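Local atomic coordinates of beta-galactosidase (Bacillus circulans subsp. alkalophilus, PDB entry 3TTY), a protein that hydrolyses terminal beta-galactosidic bonds as a TIM-barrel glycoside hydrolase and binds galactose in its pocket. Residues E27-A35 / I362-F373; I37-W47 / I74-H85. All coordinates share one frame; numbering follows the deposited sequence.

Contact 1. Residues E27-A35 / I362-F373; sequences EDMRMFNLA and IEHVGHEHTRVF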
loop_
_atom_site.group_PDB
_atom_site.type_symbol
_atom_site.label_atom_id
_atom_site.label_comp_id
_atom_site.label_asym_id
_atom_site.label_seq_id
_atom_site.Cartn_x
_atom_site.Cartn_y
_atom_site.Cartn_z
ATOM N N GLU A 27 -39.259 -21.430 16.002
ATOM C CA GLU A 27 -39.516 -20.160 15.335
ATOM C C GLU A 27 -39.026 -20.175 13.883
ATOM O O GLU A 27 -39.678 -19.616 13.008
ATOM C CB GLU A 27 -38.893 -18.996 16.107
ATOM C CG GLU A 27 -39.722 -18.537 17.288
ATOM C CD GLU A 27 -41.159 -18.235 16.890
ATOM O OE1 GLU A 27 -42.047 -19.045 17.234
ATOM O OE2 GLU A 27 -41.398 -17.199 16.228
ATOM N N ASP A 28 -37.885 -20.809 13.623
ATOM C CA ASP A 28 -37.390 -20.913 12.247
ATOM C C ASP A 28 -38.422 -21.592 11.352
ATOM O O ASP A 28 -38.784 -21.053 10.315
ATOM C CB ASP A 28 -36.061 -21.683 12.162
ATOM C CG ASP A 28 -34.943 -21.026 12.944
ATOM O OD1 ASP A 28 -34.962 -19.791 13.127
ATOM O OD2 ASP A 28 -34.033 -21.761 13.370
ATOM N N MET A 29 -38.882 -22.781 11.750
ATOM C CA MET A 29 -39.856 -23.530 10.951
ATOM C C MET A 29 -41.084 -22.674 10.683
ATOM O O MET A 29 -41.579 -22.622 9.554
ATOM C CB MET A 29 -40.292 -24.830 11.647
ATOM C CG MET A 29 -39.191 -25.863 11.886
ATOM S SD MET A 29 -38.180 -26.211 10.420
ATOM C CE MET A 29 -36.726 -25.237 10.813
ATOM N N ARG A 30 -41.579 -22.013 11.732
ATOM C CA ARG A 30 -42.776 -21.193 11.615
ATOM C C ARG A 30 -42.555 -20.087 10.581
ATOM O O ARG A 30 -43.374 -19.897 9.689
ATOM C CB ARG A 30 -43.199 -20.607 12.976
ATOM C CG ARG A 30 -44.462 -19.745 12.907
ATOM C CD ARG A 30 -44.824 -19.071 14.246
ATOM N NE ARG A 30 -43.871 -18.015 14.589
ATOM C CZ ARG A 30 -43.885 -16.795 14.059
ATOM N NH1 ARG A 30 -44.804 -16.466 13.158
ATOM N NH2 ARG A 30 -42.974 -15.907 14.422
ATOM N N MET A 31 -41.442 -19.371 10.703
ATOM C CA MET A 31 -41.130 -18.288 9.764
ATOM C C MET A 31 -40.782 -18.783 8.347
ATOM O O MET A 31 -41.137 -18.132 7.360
ATOM C CB MET A 31 -40.062 -17.343 10.338
ATOM C CG MET A 31 -40.622 -16.402 11.432
ATOM S SD MET A 31 -39.491 -15.258 12.271
ATOM C CE MET A 31 -38.864 -16.289 13.585
ATOM N N PHE A 32 -40.115 -19.935 8.245
ATOM C CA PHE A 32 -39.797 -20.512 6.932
ATOM C C PHE A 32 -41.096 -20.812 6.174
ATOM O O PHE A 32 -41.185 -20.593 4.969
ATOM C CB PHE A 32 -38.921 -21.779 7.040
ATOM C CG PHE A 32 -37.515 -21.523 7.576
ATOM C CD1 PHE A 32 -37.034 -20.232 7.731
ATOM C CD2 PHE A 32 -36.686 -22.585 7.925
ATOM C CE1 PHE A 32 -35.752 -20.000 8.230
ATOM C CE2 PHE A 32 -35.405 -22.361 8.421
ATOM C CZ PHE A 32 -34.935 -21.067 8.571
ATOM N N ASN A 33 -42.107 -21.308 6.881
ATOM C CA ASN A 33 -43.392 -21.565 6.244
ATOM C C ASN A 33 -44.084 -20.277 5.797
ATOM O O ASN A 33 -44.621 -20.213 4.700
ATOM C CB ASN A 33 -44.297 -22.413 7.148
ATOM C CG ASN A 33 -43.806 -23.858 7.270
ATOM O OD1 ASN A 33 -43.459 -24.500 6.269
ATOM N ND2 ASN A 33 -43.761 -24.369 8.502
ATOM N N LEU A 34 -44.047 -19.248 6.643
ATOM C CA LEU A 34 -44.554 -17.934 6.265
ATOM C C LEU A 34 -43.896 -17.407 4.996
ATOM O O LEU A 34 -44.550 -16.773 4.170
ATOM C CB LEU A 34 -44.336 -16.925 7.386
ATOM C CG LEU A 34 -45.163 -17.133 8.652
ATOM C CD1 LEU A 34 -44.929 -15.983 9.629
ATOM C CD2 LEU A 34 -46.640 -17.251 8.297
ATOM N N ALA A 35 -42.597 -17.655 4.850
ATOM C CA ALA A 35 -41.838 -17.089 3.732
ATOM C C ALA A 35 -41.787 -17.996 2.498
ATOM O O ALA A 35 -41.234 -17.608 1.468
ATOM C CB ALA A 35 -40.428 -16.702 4.176
ATOM N N ILE A 362 -34.233 -14.164 8.658
ATOM C CA ILE A 362 -34.571 -13.832 10.039
ATOM C C ILE A 362 -33.370 -13.164 10.720
ATOM O O ILE A 362 -32.260 -13.718 10.746
ATOM C CB ILE A 362 -34.935 -15.084 10.841
ATOM C CG1 ILE A 362 -36.087 -15.832 10.167
ATOM C CG2 ILE A 362 -35.265 -14.712 12.287
ATOM C CD1 ILE A 362 -36.286 -17.226 10.729
ATOM N N GLU A 363 -33.587 -11.981 11.285
ATOM C CA GLU A 363 -32.457 -11.179 11.735
ATOM C C GLU A 363 -32.430 -10.993 13.249
ATOM O O GLU A 363 -33.053 -11.778 13.965
ATOM C CB GLU A 363 -32.341 -9.905 10.892
ATOM C CG GLU A 363 -32.071 -10.300 9.426
ATOM C CD GLU A 363 -31.863 -9.139 8.464
ATOM O OE1 GLU A 363 -30.730 -8.982 7.954
ATOM O OE2 GLU A 363 -32.843 -8.416 8.166
ATOM N N HIS A 364 -31.661 -10.030 13.750
ATOM C CA HIS A 364 -31.412 -9.980 15.191
ATOM C C HIS A 364 -32.669 -9.682 16.011
ATOM O O HIS A 364 -32.765 -10.107 17.156
ATOM C CB HIS A 364 -30.262 -9.020 15.542
ATOM C CG HIS A 364 -28.925 -9.474 15.031
ATOM N ND1 HIS A 364 -27.981 -8.603 14.531
ATOM C CD2 HIS A 364 -28.386 -10.712 14.924
ATOM C CE1 HIS A 364 -26.918 -9.282 14.143
ATOM N NE2 HIS A 364 -27.136 -10.565 14.374
ATOM N N VAL A 365 -33.625 -8.965 15.422
ATOM C CA VAL A 365 -34.917 -8.736 16.070
ATOM C C VAL A 365 -35.645 -10.044 16.336
ATOM O O VAL A 365 -36.450 -10.126 17.249
ATOM C CB VAL A 365 -35.881 -7.921 15.197
ATOM C CG1 VAL A 365 -36.821 -7.117 16.110
ATOM C CG2 VAL A 365 -35.128 -7.041 14.243
ATOM N N GLY A 366 -35.414 -11.039 15.480
ATOM C CA GLY A 366 -35.964 -12.364 15.685
ATOM C C GLY A 366 -37.433 -12.560 15.349
ATOM O O GLY A 366 -38.064 -13.439 15.907
ATOM N N HIS A 367 -37.980 -11.763 14.437
ATOM C CA HIS A 367 -39.373 -11.943 14.029
ATOM C C HIS A 367 -39.564 -11.512 12.577
ATOM O O HIS A 367 -38.665 -10.930 11.972
ATOM C CB HIS A 367 -40.341 -11.188 14.959
ATOM C CG HIS A 367 -40.252 -9.698 14.842
ATOM N ND1 HIS A 367 -40.044 -8.874 15.930
ATOM C CD2 HIS A 367 -40.330 -8.881 13.762
ATOM C CE1 HIS A 367 -40.006 -7.616 15.527
ATOM N NE2 HIS A 367 -40.180 -7.594 14.215
ATOM N N GLU A 368 -40.750 -11.778 12.039
ATOM C CA GLU A 368 -41.017 -11.647 10.607
ATOM C C GLU A 368 -41.478 -10.252 10.211
ATOM O O GLU A 368 -41.668 -9.965 9.028
ATOM C CB GLU A 368 -42.087 -12.659 10.190
ATOM C CG GLU A 368 -43.467 -12.378 10.794
ATOM C CD GLU A 368 -43.711 -13.098 12.106
ATOM O OE1 GLU A 368 -42.786 -13.134 12.956
ATOM O OE2 GLU A 368 -44.835 -13.642 12.279
ATOM N N HIS A 369 -41.677 -9.391 11.202
ATOM C CA HIS A 369 -42.259 -8.077 10.935
ATOM C C HIS A 369 -41.168 -7.088 10.594
ATOM O O HIS A 369 -40.816 -6.204 11.382
ATOM C CB HIS A 369 -43.130 -7.630 12.111
ATOM C CG HIS A 369 -44.159 -8.651 12.484
ATOM N ND1 HIS A 369 -45.263 -8.913 11.697
ATOM C CD2 HIS A 369 -44.220 -9.519 13.521
ATOM C CE1 HIS A 369 -45.977 -9.874 12.253
ATOM N NE2 HIS A 369 -45.363 -10.264 13.358
ATOM N N THR A 370 -40.641 -7.256 9.392
ATOM C CA THR A 370 -39.490 -6.500 8.961
ATOM C C THR A 370 -39.527 -6.334 7.445
ATOM O O THR A 370 -40.113 -7.147 6.729
ATOM C CB THR A 370 -38.203 -7.209 9.390
ATOM O OG1 THR A 370 -37.183 -6.237 9.624
ATOM C CG2 THR A 370 -37.751 -8.178 8.336
ATOM N N ARG A 371 -38.926 -5.254 6.963
ATOM C CA ARG A 371 -38.873 -4.978 5.537
ATOM C C ARG A 371 -38.231 -6.159 4.782
ATOM O O ARG A 371 -38.810 -6.702 3.834
ATOM C CB ARG A 371 -38.075 -3.695 5.324
ATOM C CG ARG A 371 -38.203 -3.065 3.975
ATOM C CD ARG A 371 -36.969 -2.225 3.709
ATOM N NE ARG A 371 -36.432 -2.660 2.445
ATOM C CZ ARG A 371 -35.154 -2.876 2.179
ATOM N NH1 ARG A 371 -34.209 -2.656 3.084
ATOM N NH2 ARG A 371 -34.838 -3.293 0.967
ATOM N N VAL A 372 -37.046 -6.566 5.228
ATOM C CA VAL A 372 -36.338 -7.687 4.622
ATOM C C VAL A 372 -37.165 -8.973 4.593
ATOM O O VAL A 372 -37.229 -9.651 3.563
ATOM C CB VAL A 372 -34.979 -7.961 5.323
ATOM C CG1 VAL A 372 -34.424 -9.305 4.881
ATOM C CG2 VAL A 372 -33.993 -6.848 5.008
ATOM N N PHE A 373 -37.804 -9.311 5.712
ATOM C CA PHE A 373 -38.571 -10.548 5.756
ATOM C C PHE A 373 -39.740 -10.520 4.777
ATOM O O PHE A 373 -39.990 -11.505 4.078
ATOM C CB PHE A 373 -39.066 -10.876 7.160
ATOM C CG PHE A 373 -39.687 -12.232 7.260
ATOM C CD1 PHE A 373 -38.970 -13.302 7.776
ATOM C CD2 PHE A 373 -40.975 -12.452 6.792
ATOM C CE1 PHE A 373 -39.538 -14.564 7.849
ATOM C CE2 PHE A 373 -41.547 -13.712 6.864
ATOM C CZ PHE A 373 -40.825 -14.768 7.391
HETATM O O HOH W 1 -40.157 -14.732 16.919
#
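Met-31 pushes from helix 22-35 against the backbone of Gly-366 to Glu-368, with Ile-362 and Phe-373 beside it. In this TIM barrel the helix follows the first strand, 10-14, whereas residues 362-373 belong to the chain beyond the last strand, 339-344, and run into helix 371-386; the contact is thus consistent with closure of the outer helical layer. CB of Met-31 has two neighbours, CD1 of Ile-362 and CE1 of Phe-373, each 3.8 Å away. CG passes close to the same ring carbon. Met-31 SD comes next, 3.7 Å from the backbone N of Glu-368. Met-31 SD also lies 5.3 Å from the centroid of the Phe-373 ring, 43° off its normal, an oblique Met-aromatic contact. A bend at the last torsion (chi3 -87°) turns Met-31 CE toward the carbonyl of Gly-366, 3.8 Å from its O, and close to Ile-362 CD1. That CD1 also reaches Phe-32 CE1 and Asp-28 OD1, an oxygen salt-bridged to Arg-348. Phe-373 turns its ring edge to the Met-31 carbonyl while CB of Glu-368, five residues earlier, lies over the centre of one face.

Arg-30 flanks this apolar patch. Arg-30 grips Glu-368 end-on, NH1 to OE2 at 3.0 Å and NH2 to OE1 at 3.1 Å, both nearly straight. OE2 lies in the guanidinium plane, but that plane is turned 40° from the carboxylate, and NH1 meets OE2 from above the carboxylate plane. Side-on, NE and NH2 converge on OE2 of Glu-27, and a water bonded to this same oxygen donates to Gly-366 O at 2.7 Å.

Contact 2. Residues I37-W47 / I74-H85; sequences IDVATVNVFSW and IYLCLATSTGAH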
loop_
_atom_site.group_PDB
_atom_site.type_symbol
_atom_site.label_atom_id
_atom_site.label_comp_id
_atom_site.label_asym_id
_atom_site.label_seq_id
_atom_site.Cartn_x
_atom_site.Cartn_y
_atom_site.Cartn_z
ATOM N N ILE A 37 -40.155 -20.784 2.274
ATOM C CA ILE A 37 -38.823 -21.376 2.194
ATOM C C ILE A 37 -38.922 -22.893 2.296
ATOM O O ILE A 37 -39.464 -23.416 3.270
ATOM C CB ILE A 37 -37.901 -20.814 3.296
ATOM C CG1 ILE A 37 -37.361 -19.450 2.851
ATOM C CG2 ILE A 37 -36.756 -21.796 3.620
ATOM C CD1 ILE A 37 -36.874 -18.571 3.982
ATOM N N ASP A 38 -38.400 -23.596 1.293
ATOM C CA ASP A 38 -38.561 -25.044 1.207
ATOM C C ASP A 38 -37.246 -25.828 1.020
ATOM O O ASP A 38 -37.260 -27.053 0.816
ATOM C CB ASP A 38 -39.596 -25.418 0.127
ATOM C CG ASP A 38 -39.336 -24.731 -1.213
ATOM O OD1 ASP A 38 -38.217 -24.211 -1.427
ATOM O OD2 ASP A 38 -40.255 -24.719 -2.062
ATOM N N VAL A 39 -36.116 -25.129 1.088
ATOM C CA VAL A 39 -34.819 -25.806 1.059
ATOM C C VAL A 39 -33.843 -25.248 2.098
ATOM O O VAL A 39 -33.753 -24.046 2.305
ATOM C CB VAL A 39 -34.194 -25.792 -0.352
ATOM C CG1 VAL A 39 -33.813 -24.386 -0.769
ATOM C CG2 VAL A 39 -32.997 -26.726 -0.409
ATOM N N ALA A 40 -33.127 -26.139 2.764
ATOM C CA ALA A 40 -32.141 -25.738 3.749
ATOM C C ALA A 40 -30.801 -26.360 3.385
ATOM O O ALA A 40 -30.731 -27.550 3.053
ATOM C CB ALA A 40 -32.574 -26.169 5.169
ATOM N N THR A 41 -29.748 -25.548 3.426
ATOM C CA THR A 41 -28.385 -26.011 3.195
ATOM C C THR A 41 -27.724 -26.101 4.559
ATOM O O THR A 41 -27.375 -25.089 5.154
ATOM C CB THR A 41 -27.594 -25.011 2.315
ATOM O OG1 THR A 41 -28.221 -24.884 1.031
ATOM C CG2 THR A 41 -26.139 -25.456 2.139
ATOM N N VAL A 42 -27.560 -27.312 5.067
ATOM C CA VAL A 42 -27.145 -27.485 6.454
ATOM C C VAL A 42 -25.801 -28.186 6.565
ATOM O O VAL A 42 -25.308 -28.764 5.592
ATOM C CB VAL A 42 -28.188 -28.290 7.237
ATOM C CG1 VAL A 42 -29.568 -27.651 7.074
ATOM C CG2 VAL A 42 -28.201 -29.726 6.742
ATOM N N ASN A 43 -25.206 -28.101 7.751
ATOM C CA ASN A 43 -23.939 -28.770 8.055
ATOM C C ASN A 43 -22.731 -28.292 7.241
ATOM O O ASN A 43 -21.809 -29.078 6.977
ATOM C CB ASN A 43 -24.084 -30.277 7.877
ATOM C CG ASN A 43 -22.964 -31.054 8.546
ATOM O OD1 ASN A 43 -22.645 -30.832 9.728
ATOM N ND2 ASN A 43 -22.349 -31.963 7.791
ATOM N N VAL A 44 -22.725 -27.023 6.831
ATOM C CA VAL A 44 -21.595 -26.512 6.043
ATOM C C VAL A 44 -20.349 -26.362 6.912
ATOM O O VAL A 44 -19.230 -26.599 6.453
ATOM C CB VAL A 44 -21.900 -25.166 5.370
ATOM C CG1 VAL A 44 -20.712 -24.707 4.530
ATOM C CG2 VAL A 44 -23.139 -25.259 4.516
ATOM N N PHE A 45 -20.538 -25.999 8.177
ATOM C CA PHE A 45 -19.404 -25.623 9.015
ATOM C C PHE A 45 -19.423 -26.267 10.386
ATOM O O PHE A 45 -19.355 -25.574 11.403
ATOM C CB PHE A 45 -19.316 -24.096 9.150
ATOM C CG PHE A 45 -18.830 -23.398 7.894
ATOM C CD1 PHE A 45 -17.560 -23.645 7.390
ATOM C CD2 PHE A 45 -19.632 -22.485 7.233
ATOM C CE1 PHE A 45 -17.095 -22.993 6.245
ATOM C CE2 PHE A 45 -19.182 -21.836 6.081
ATOM C CZ PHE A 45 -17.908 -22.092 5.587
ATOM N N SER A 46 -19.487 -27.595 10.422
ATOM C CA SER A 46 -19.630 -28.278 11.695
ATOM C C SER A 46 -18.720 -29.492 11.797
ATOM O O SER A 46 -19.031 -30.462 12.495
ATOM C CB SER A 46 -21.090 -28.680 11.920
ATOM O OG SER A 46 -21.788 -27.644 12.579
ATOM N N TRP A 47 -17.591 -29.433 11.104
ATOM C CA TRP A 47 -16.664 -30.535 11.135
ATOM C C TRP A 47 -16.296 -30.833 12.594
ATOM O O TRP A 47 -16.407 -31.968 13.042
ATOM C CB TRP A 47 -15.438 -30.223 10.282
ATOM C CG TRP A 47 -14.586 -31.408 9.995
ATOM C CD1 TRP A 47 -14.555 -32.593 10.683
ATOM C CD2 TRP A 47 -13.640 -31.535 8.928
ATOM N NE1 TRP A 47 -13.627 -33.443 10.111
ATOM C CE2 TRP A 47 -13.057 -32.816 9.034
ATOM C CE3 TRP A 47 -13.213 -30.682 7.910
ATOM C CZ2 TRP A 47 -12.093 -33.269 8.134
ATOM C CZ3 TRP A 47 -12.250 -31.130 7.027
ATOM C CH2 TRP A 47 -11.704 -32.410 7.145
ATOM N N ILE A 74 -39.399 -29.675 4.354
ATOM C CA ILE A 74 -38.346 -28.854 3.777
ATOM C C ILE A 74 -37.232 -29.769 3.281
ATOM O O ILE A 74 -36.855 -30.722 3.962
ATOM C CB ILE A 74 -37.793 -27.854 4.799
ATOM C CG1 ILE A 74 -38.850 -26.798 5.120
ATOM C CG2 ILE A 74 -36.519 -27.204 4.288
ATOM C CD1 ILE A 74 -38.471 -25.869 6.261
ATOM N N TYR A 75 -36.733 -29.488 2.083
ATOM C CA TYR A 75 -35.710 -30.317 1.449
ATOM C C TYR A 75 -34.302 -29.917 1.858
ATOM O O TYR A 75 -34.062 -28.769 2.244
ATOM C CB TYR A 75 -35.855 -30.261 -0.071
ATOM C CG TYR A 75 -37.109 -30.964 -0.563
ATOM C CD1 TYR A 75 -37.199 -32.354 -0.547
ATOM C CD2 TYR A 75 -38.204 -30.237 -1.036
ATOM C CE1 TYR A 75 -38.345 -33.006 -0.992
ATOM C CE2 TYR A 75 -39.357 -30.877 -1.487
ATOM C CZ TYR A 75 -39.419 -32.260 -1.460
ATOM O OH TYR A 75 -40.552 -32.902 -1.902
ATOM N N LEU A 76 -33.373 -30.865 1.751
ATOM C CA LEU A 76 -32.032 -30.689 2.292
ATOM C C LEU A 76 -30.941 -30.647 1.225
ATOM O O LEU A 76 -30.798 -31.567 0.409
ATOM C CB LEU A 76 -31.733 -31.777 3.314
ATOM C CG LEU A 76 -32.801 -31.825 4.410
ATOM C CD1 LEU A 76 -32.720 -33.103 5.227
ATOM C CD2 LEU A 76 -32.701 -30.607 5.291
ATOM N N CYS A 77 -30.202 -29.543 1.224
ATOM C CA CYS A 77 -28.935 -29.469 0.528
ATOM C C CYS A 77 -27.861 -29.747 1.592
ATOM O O CYS A 77 -27.493 -28.859 2.359
ATOM C CB CYS A 77 -28.755 -28.092 -0.101
ATOM S SG CYS A 77 -27.240 -27.945 -1.048
ATOM N N LEU A 78 -27.392 -30.992 1.658
ATOM C CA LEU A 78 -26.535 -31.419 2.761
ATOM C C LEU A 78 -25.056 -31.227 2.439
ATOM O O LEU A 78 -24.548 -31.788 1.474
ATOM C CB LEU A 78 -26.820 -32.877 3.153
ATOM C CG LEU A 78 -26.011 -33.440 4.332
ATOM C CD1 LEU A 78 -26.206 -32.610 5.619
ATOM C CD2 LEU A 78 -26.346 -34.891 4.593
ATOM N N ALA A 79 -24.373 -30.434 3.258
ATOM C CA ALA A 79 -22.950 -30.177 3.055
ATOM C C ALA A 79 -22.084 -31.220 3.780
ATOM O O ALA A 79 -22.494 -31.796 4.783
ATOM C CB ALA A 79 -22.593 -28.754 3.502
ATOM N N THR A 80 -20.887 -31.460 3.260
ATOM C CA THR A 80 -19.956 -32.400 3.875
ATOM C C THR A 80 -19.179 -31.807 5.053
ATOM O O THR A 80 -18.492 -32.543 5.766
ATOM C CB THR A 80 -18.937 -32.899 2.850
ATOM O OG1 THR A 80 -18.241 -31.772 2.308
ATOM C CG2 THR A 80 -19.642 -33.638 1.731
ATOM N N SER A 81 -19.260 -30.488 5.235
ATOM C CA SER A 81 -18.611 -29.814 6.366
ATOM C C SER A 81 -17.094 -29.722 6.234
ATOM O O SER A 81 -16.414 -29.402 7.201
ATOM C CB SER A 81 -18.936 -30.512 7.689
ATOM O OG SER A 81 -19.748 -29.706 8.520
ATOM N N THR A 82 -16.562 -29.988 5.051
ATOM C CA THR A 82 -15.113 -29.989 4.874
ATOM C C THR A 82 -14.476 -28.630 4.549
ATOM O O THR A 82 -13.269 -28.549 4.340
ATOM C CB THR A 82 -14.685 -31.028 3.816
ATOM O OG1 THR A 82 -15.299 -30.712 2.562
ATOM C CG2 THR A 82 -15.094 -32.445 4.257
ATOM N N GLY A 83 -15.270 -27.565 4.513
ATOM C CA GLY A 83 -14.750 -26.248 4.169
ATOM C C GLY A 83 -13.947 -25.572 5.278
ATOM O O GLY A 83 -13.304 -24.558 5.051
ATOM N N ALA A 84 -13.996 -26.118 6.488
ATOM C CA ALA A 84 -13.190 -25.597 7.584
ATOM C C ALA A 84 -12.865 -26.741 8.528
ATOM O O ALA A 84 -13.778 -27.361 9.079
ATOM C CB ALA A 84 -13.927 -24.485 8.334
ATOM N N HIS A 85 -11.572 -27.025 8.697
ATOM C CA HIS A 85 -11.140 -28.144 9.518
ATOM C C HIS A 85 -11.181 -27.790 11.006
ATOM O O HIS A 85 -11.276 -26.629 11.354
ATOM C CB HIS A 85 -9.747 -28.631 9.078
ATOM C CG HIS A 85 -8.682 -27.578 9.124
ATOM N ND1 HIS A 85 -8.052 -27.105 7.995
ATOM C CD2 HIS A 85 -8.126 -26.915 10.170
ATOM C CE1 HIS A 85 -7.160 -26.192 8.339
ATOM N NE2 HIS A 85 -7.186 -26.058 9.654
HETATM O O HOH W 2 -18.376 -27.660 4.160
HETATM O O HOH W 3 -16.551 -27.425 9.035
#
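Asn-43 and Ser-81 interlock where two strands end. With CG of Asn-43 anti to the backbone N (chi1 -163°), its amide turns to the other strand, and ND2 donates to Ala-79 O at 3.0 Å. Ser-81 OG donates to the carbonyl O of Asn-43 at 2.7 Å, from above the carbonyl plane, and accepts from Ser-46 N at 2.9 Å; two bonds thus fix this buried hydroxyl. Replacing Asn-43 by a leucine would probably leave Ala-79 O without its side-chain donor and disturb a backbone that has positive phi (64°) here.

Before these loops in the chain, strands 39-42 and 75-79 run parallel, 19° apart, as adjacent staves of the TIM barrel joined by a beta-alpha-beta crossover through helix 60-71. Five backbone bonds, from Asp-38 O to Ala-79 N, tie them together. Thr-41 and Cys-77 share one face, Thr-41 OG1 lying 3.4 Å from Cys-77 CB; both side chains also touch His-146 of the next strand. On the other face Val-42 places CG2 between its backbone N and carbonyl carbon, 3.7 Å from Leu-78 CD1.

Past the strands, Phe-45 presents its ring edge to the methyl of Ala-84, CD1 to CB 3.8 Å; its side chain touches the bound galactose and meets Trp-187 of the second subunit. Trp-47 takes Thr-82 CG2 over one face of its ring, 4.2 Å from its CZ3, while NE1 bonds to Gln-51.

How the contacts relate
The centres of contacts 1 and 2 lie 20 Å apart within the same barrel domain. Helix 22-35 leads directly into strand 39-42, so residues 27-35 come first, then 37-47 and 74-85, and 362-373 only after the remaining barrel strands. Contact 2 pairs the second and third strands of the sheet, whereas contact 1 joins early and late parts of the domain outside it. They also touch: Phe-32 O is 2.9 Å from Ile-37 N, a probable hydrogen bond, and Ile-74 CD1 packs on Phe-32 and Met-29. Helix 22-35 thus links the late chain to strands leading toward the pocket. Both contacts reach the second subunit, but only contact 2 includes a galactose-pocket residue, Phe-45.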